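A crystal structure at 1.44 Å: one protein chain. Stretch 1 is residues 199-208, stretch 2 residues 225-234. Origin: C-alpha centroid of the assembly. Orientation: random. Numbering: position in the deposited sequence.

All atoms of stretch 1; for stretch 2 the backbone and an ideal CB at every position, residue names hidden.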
# COMPACT_ATOMS: atom_id res chain seq x y z
N ARG A 199 -8.15 9.98 -3.62
CA ARG A 199 -7.00 10.37 -2.78
C ARG A 199 -7.46 11.36 -1.73
O ARG A 199 -7.81 12.49 -2.05
CB ARG A 199 -5.88 10.93 -3.66
CG ARG A 199 -4.56 11.14 -2.92
CD ARG A 199 -3.40 11.25 -3.89
NE ARG A 199 -2.08 11.41 -3.27
CZ ARG A 199 -1.33 10.42 -2.86
NH1 ARG A 199 -1.75 9.16 -2.90
NH2 ARG A 199 -0.13 10.71 -2.37
N ILE A 200 -7.43 10.89 -0.47
CA ILE A 200 -8.11 11.58 0.63
C ILE A 200 -7.03 12.10 1.59
O ILE A 200 -6.43 11.32 2.32
CB ILE A 200 -9.02 10.61 1.37
CG1 ILE A 200 -10.03 9.99 0.40
CG2 ILE A 200 -9.69 11.33 2.53
CD1 ILE A 200 -10.96 8.98 1.06
N ASP A 201 -6.85 13.43 1.62
CA ASP A 201 -5.74 14.06 2.34
C ASP A 201 -6.22 14.79 3.58
O ASP A 201 -7.42 14.92 3.82
CB ASP A 201 -5.08 15.05 1.35
CG ASP A 201 -3.67 15.53 1.73
OD1 ASP A 201 -3.11 15.12 2.77
OD2 ASP A 201 -3.16 16.38 0.93
N PHE A 202 -5.26 15.24 4.41
CA PHE A 202 -5.53 16.03 5.62
C PHE A 202 -6.34 15.27 6.66
O PHE A 202 -7.00 15.86 7.53
CB PHE A 202 -6.16 17.39 5.24
CG PHE A 202 -5.17 18.30 4.54
CD1 PHE A 202 -4.22 18.99 5.28
CD2 PHE A 202 -5.16 18.41 3.18
CE1 PHE A 202 -3.30 19.79 4.67
CE2 PHE A 202 -4.22 19.22 2.54
CZ PHE A 202 -3.28 19.91 3.29
N LEU A 203 -6.16 13.96 6.64
CA LEU A 203 -6.84 13.10 7.61
C LEU A 203 -6.51 13.45 9.05
O LEU A 203 -7.39 13.54 9.91
CB LEU A 203 -6.49 11.64 7.31
CG LEU A 203 -7.14 11.09 6.06
CD1 LEU A 203 -6.49 9.78 5.66
CD2 LEU A 203 -8.64 10.93 6.26
N SER A 204 -5.23 13.65 9.33
CA SER A 204 -4.76 13.93 10.67
C SER A 204 -5.28 15.27 11.16
O SER A 204 -5.59 15.44 12.35
CB SER A 204 -3.23 13.88 10.71
OG SER A 204 -2.61 14.73 9.74
N TRP A 205 -5.41 16.22 10.24
CA TRP A 205 -5.97 17.52 10.61
C TRP A 205 -7.45 17.42 11.02
O TRP A 205 -7.85 18.04 12.02
CB TRP A 205 -5.79 18.54 9.50
CG TRP A 205 -4.37 18.94 9.22
CD1 TRP A 205 -3.23 18.24 9.51
CD2 TRP A 205 -3.94 20.16 8.59
NE1 TRP A 205 -2.13 18.95 9.09
CE2 TRP A 205 -2.53 20.12 8.52
CE3 TRP A 205 -4.61 21.28 8.08
CZ2 TRP A 205 -1.78 21.17 7.96
CZ3 TRP A 205 -3.86 22.32 7.53
CH2 TRP A 205 -2.46 22.26 7.48
N TYR A 206 -8.23 16.64 10.30
CA TYR A 206 -9.59 16.27 10.79
C TYR A 206 -9.54 15.60 12.17
O TYR A 206 -10.25 16.00 13.10
CB TYR A 206 -10.30 15.35 9.79
CG TYR A 206 -11.60 14.83 10.35
CD1 TYR A 206 -12.75 15.61 10.31
CD2 TYR A 206 -11.68 13.57 10.93
CE1 TYR A 206 -13.93 15.14 10.85
CE2 TYR A 206 -12.86 13.11 11.48
CZ TYR A 206 -13.98 13.91 11.44
OH TYR A 206 -15.15 13.39 12.00
N GLU A 207 -8.72 14.58 12.31
CA GLU A 207 -8.75 13.73 13.52
C GLU A 207 -8.45 14.48 14.81
O GLU A 207 -9.25 14.42 15.77
CB GLU A 207 -7.80 12.54 13.36
CG GLU A 207 -7.83 11.59 14.56
CD GLU A 207 -7.09 10.29 14.39
OE1 GLU A 207 -6.22 10.17 13.49
OE2 GLU A 207 -7.36 9.37 15.21
N ASP A 208 -7.30 15.16 14.86
CA ASP A 208 -6.98 15.88 16.10
C ASP A 208 -6.59 17.35 15.92
O ASP A 208 -6.24 18.01 16.89
CB ASP A 208 -5.98 15.10 16.96
CG ASP A 208 -4.60 15.12 16.41
OD1 ASP A 208 -4.42 15.72 15.33
OD2 ASP A 208 -3.73 14.51 17.06
N UNK A 225 -15.03 9.46 15.91
CA UNK A 225 -15.55 10.09 14.70
C UNK A 225 -14.68 9.78 13.48
O UNK A 225 -15.19 9.54 12.40
CB UNK A 225 -15.65 11.60 14.90
N UNK A 226 -13.37 9.77 13.67
CA UNK A 226 -12.44 9.38 12.61
C UNK A 226 -12.66 7.95 12.16
O UNK A 226 -12.74 7.67 10.95
CB UNK A 226 -10.99 9.55 13.08
N UNK A 227 -12.76 7.04 13.12
CA UNK A 227 -13.07 5.65 12.79
C UNK A 227 -14.40 5.48 12.06
O UNK A 227 -14.53 4.71 11.12
CB UNK A 227 -13.09 4.81 14.07
N UNK A 228 -15.41 6.21 12.53
CA UNK A 228 -16.71 6.14 11.90
C UNK A 228 -16.66 6.66 10.45
O UNK A 228 -17.15 6.00 9.53
CB UNK A 228 -17.73 6.94 12.72
N UNK A 229 -16.06 7.82 10.27
CA UNK A 229 -15.92 8.43 8.94
C UNK A 229 -15.20 7.49 7.97
O UNK A 229 -15.64 7.29 6.84
CB UNK A 229 -15.16 9.75 9.04
N UNK A 230 -14.08 6.94 8.41
CA UNK A 230 -13.36 5.97 7.57
C UNK A 230 -14.20 4.76 7.20
O UNK A 230 -14.13 4.30 6.07
CB UNK A 230 -12.09 5.50 8.29
N UNK A 231 -15.03 4.29 8.15
CA UNK A 231 -15.88 3.12 7.85
C UNK A 231 -16.90 3.45 6.77
O UNK A 231 -17.15 2.66 5.86
CB UNK A 231 -16.60 2.64 9.11
N UNK A 232 -17.43 4.67 6.81
CA UNK A 232 -18.39 5.08 5.79
C UNK A 232 -17.76 5.13 4.40
O UNK A 232 -18.35 4.72 3.39
CB UNK A 232 -18.98 6.45 6.14
N UNK A 233 -16.55 5.69 4.34
CA UNK A 233 -15.81 5.83 3.08
C UNK A 233 -15.49 4.45 2.46
O UNK A 233 -15.71 4.22 1.27
CB UNK A 233 -14.52 6.61 3.32
N UNK A 234 -15.00 3.55 3.31
CA UNK A 234 -14.70 2.18 2.91
C UNK A 234 -15.93 1.52 2.30
O UNK A 234 -15.90 1.04 1.18
CB UNK A 234 -14.20 1.37 4.11

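All ten positions of stretch 2 have helical backbone angles, so proline and glycine are less likely throughout, and the question at each is what stretch 1 offers. Its helix, 203-208, runs at 135° to this one, with the axes 10.1 Å apart at their closest, and the two backbones come nearest at Glu207.

Position 225 points its CB toward stretch 1, where the ideal CB lies 3.4 Å from Tyr206 OH. The beta carbon is already in contact, so a residue that bends away beyond it would fit, whether small or polar. It is Asn225. Its chi1 is m, its CB touches Tyr206 OH at 3.4 Å, and its amide ND2 is hydrogen-bonded elsewhere in the structure.

Position 226 is the most revealing. Its CB points toward stretch 1, 4.0 Å from Glu207 CG and 4.3 Å from Tyr206 CE2, and beyond it runs a groove lined by Leu203, Tyr206 and Glu207. A long, flat side chain, phenylalanine or tyrosine, would fill it best; methionine or leucine could fill part of it. The deposited residue is Tyr226, which has more surface covered by stretch 1 than any other residue here. With chi1 t, its ring lies along the helix of stretch 1. Glu207 packs over one face, its CB 4.3 Å from the ring centroid in a CH-pi contact, and Glu207 OE1 approaches Tyr226 CE2 to 3.5 Å. Tyr206 CD2 meets the ring edge, 4.1 Å from Tyr226 CD1, while Leu203 CB lies 4.1 Å from Tyr226 CE1. The hydroxyl finds its hydrogen bond elsewhere in the structure, which favors tyrosine over phenylalanine.

Position 227 points away and position 228 sideways, so stretch 1 hardly constrains either. They are Glu227 and Leu228.

Position 229 turns toward stretch 1 again, its ideal CB 4.7 Å from Tyr206 OH. Alanine, serine or a somewhat larger residue could be imagined. It is Ala229, whose methyl CB faces stretch 1 but stops 4.7 Å short of Tyr206 OH, out of contact.

At position 230 the CB points sideways, with nothing of stretch 1 within 5.5 Å. A short side chain would miss the contact, but a flexible apolar one could reach the methyls of Leu203. Leucine, isoleucine or methionine would serve, and Leu230 does so: with chi1 m and chi2 t, its CD2 comes within 4.2 Å of Leu203 CD2.

Positions 231 and 232 have CB atoms out of reach of stretch 1, which therefore says little about them. Ser231 uses its OG to donate a 2.6 Å hydrogen bond to Leu228 O, one turn back, a common habit of serine in helices. The other is Trp232.

Position 233 points toward Ile200, its ideal CB 4.8 Å from Ile200 CD1. Because the CA atoms of this pair are 9.9 Å apart, a branched or long apolar side chain is wanted: isoleucine, leucine, valine or methionine. It is Ile233, whose CG2 meets Ile200 CD1 at 3.7 Å.

Position 234 is again out of reach and suits many residues; it is Asn234, with OD1 hydrogen-bonded elsewhere.

Stretch 2, residues 225-234: NYELALSWIN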
# COMPACT_ATOMS: atom_id res chain seq x y z
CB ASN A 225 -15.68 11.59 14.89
CG ASN A 225 -16.85 11.97 15.76
OD1 ASN A 225 -17.77 11.17 15.95
ND2 ASN A 225 -16.82 13.17 16.28
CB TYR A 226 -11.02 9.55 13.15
CG TYR A 226 -9.90 9.23 12.17
CD1 TYR A 226 -9.70 10.00 11.04
CD2 TYR A 226 -9.03 8.18 12.41
CE1 TYR A 226 -8.67 9.72 10.17
CE2 TYR A 226 -7.98 7.91 11.56
CZ TYR A 226 -7.80 8.68 10.44
OH TYR A 226 -6.74 8.43 9.57
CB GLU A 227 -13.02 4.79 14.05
CG GLU A 227 -11.58 4.68 14.53
CD GLU A 227 -11.41 3.90 15.80
OE1 GLU A 227 -12.36 3.85 16.61
OE2 GLU A 227 -10.30 3.36 15.97
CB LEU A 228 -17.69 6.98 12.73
CG LEU A 228 -19.12 7.03 12.23
CD1 LEU A 228 -19.72 5.64 12.27
CD2 LEU A 228 -19.93 7.99 13.09
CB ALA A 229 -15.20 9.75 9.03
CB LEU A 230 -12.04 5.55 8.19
CG LEU A 230 -10.94 6.60 8.27
CD1 LEU A 230 -9.72 5.97 8.94
CD2 LEU A 230 -10.60 7.22 6.91
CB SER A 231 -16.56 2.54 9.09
OG SER A 231 -17.56 3.39 9.64
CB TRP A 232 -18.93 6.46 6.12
CG TRP A 232 -19.83 6.55 7.32
CD1 TRP A 232 -20.42 5.52 8.00
CD2 TRP A 232 -20.23 7.75 7.99
NE1 TRP A 232 -21.19 6.02 9.03
CE2 TRP A 232 -21.09 7.38 9.04
CE3 TRP A 232 -19.98 9.09 7.77
CZ2 TRP A 232 -21.67 8.33 9.88
CZ3 TRP A 232 -20.55 10.04 8.62
CH2 TRP A 232 -21.39 9.64 9.65
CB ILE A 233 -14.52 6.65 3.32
CG1 ILE A 233 -14.85 8.11 3.69
CG2 ILE A 233 -13.59 6.60 2.13
CD1 ILE A 233 -13.69 8.90 4.30
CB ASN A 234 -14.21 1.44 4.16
CG ASN A 234 -14.00 -0.04 3.97
OD1 ASN A 234 -14.01 -0.58 2.88
ND2 ASN A 234 -13.81 -0.70 5.10
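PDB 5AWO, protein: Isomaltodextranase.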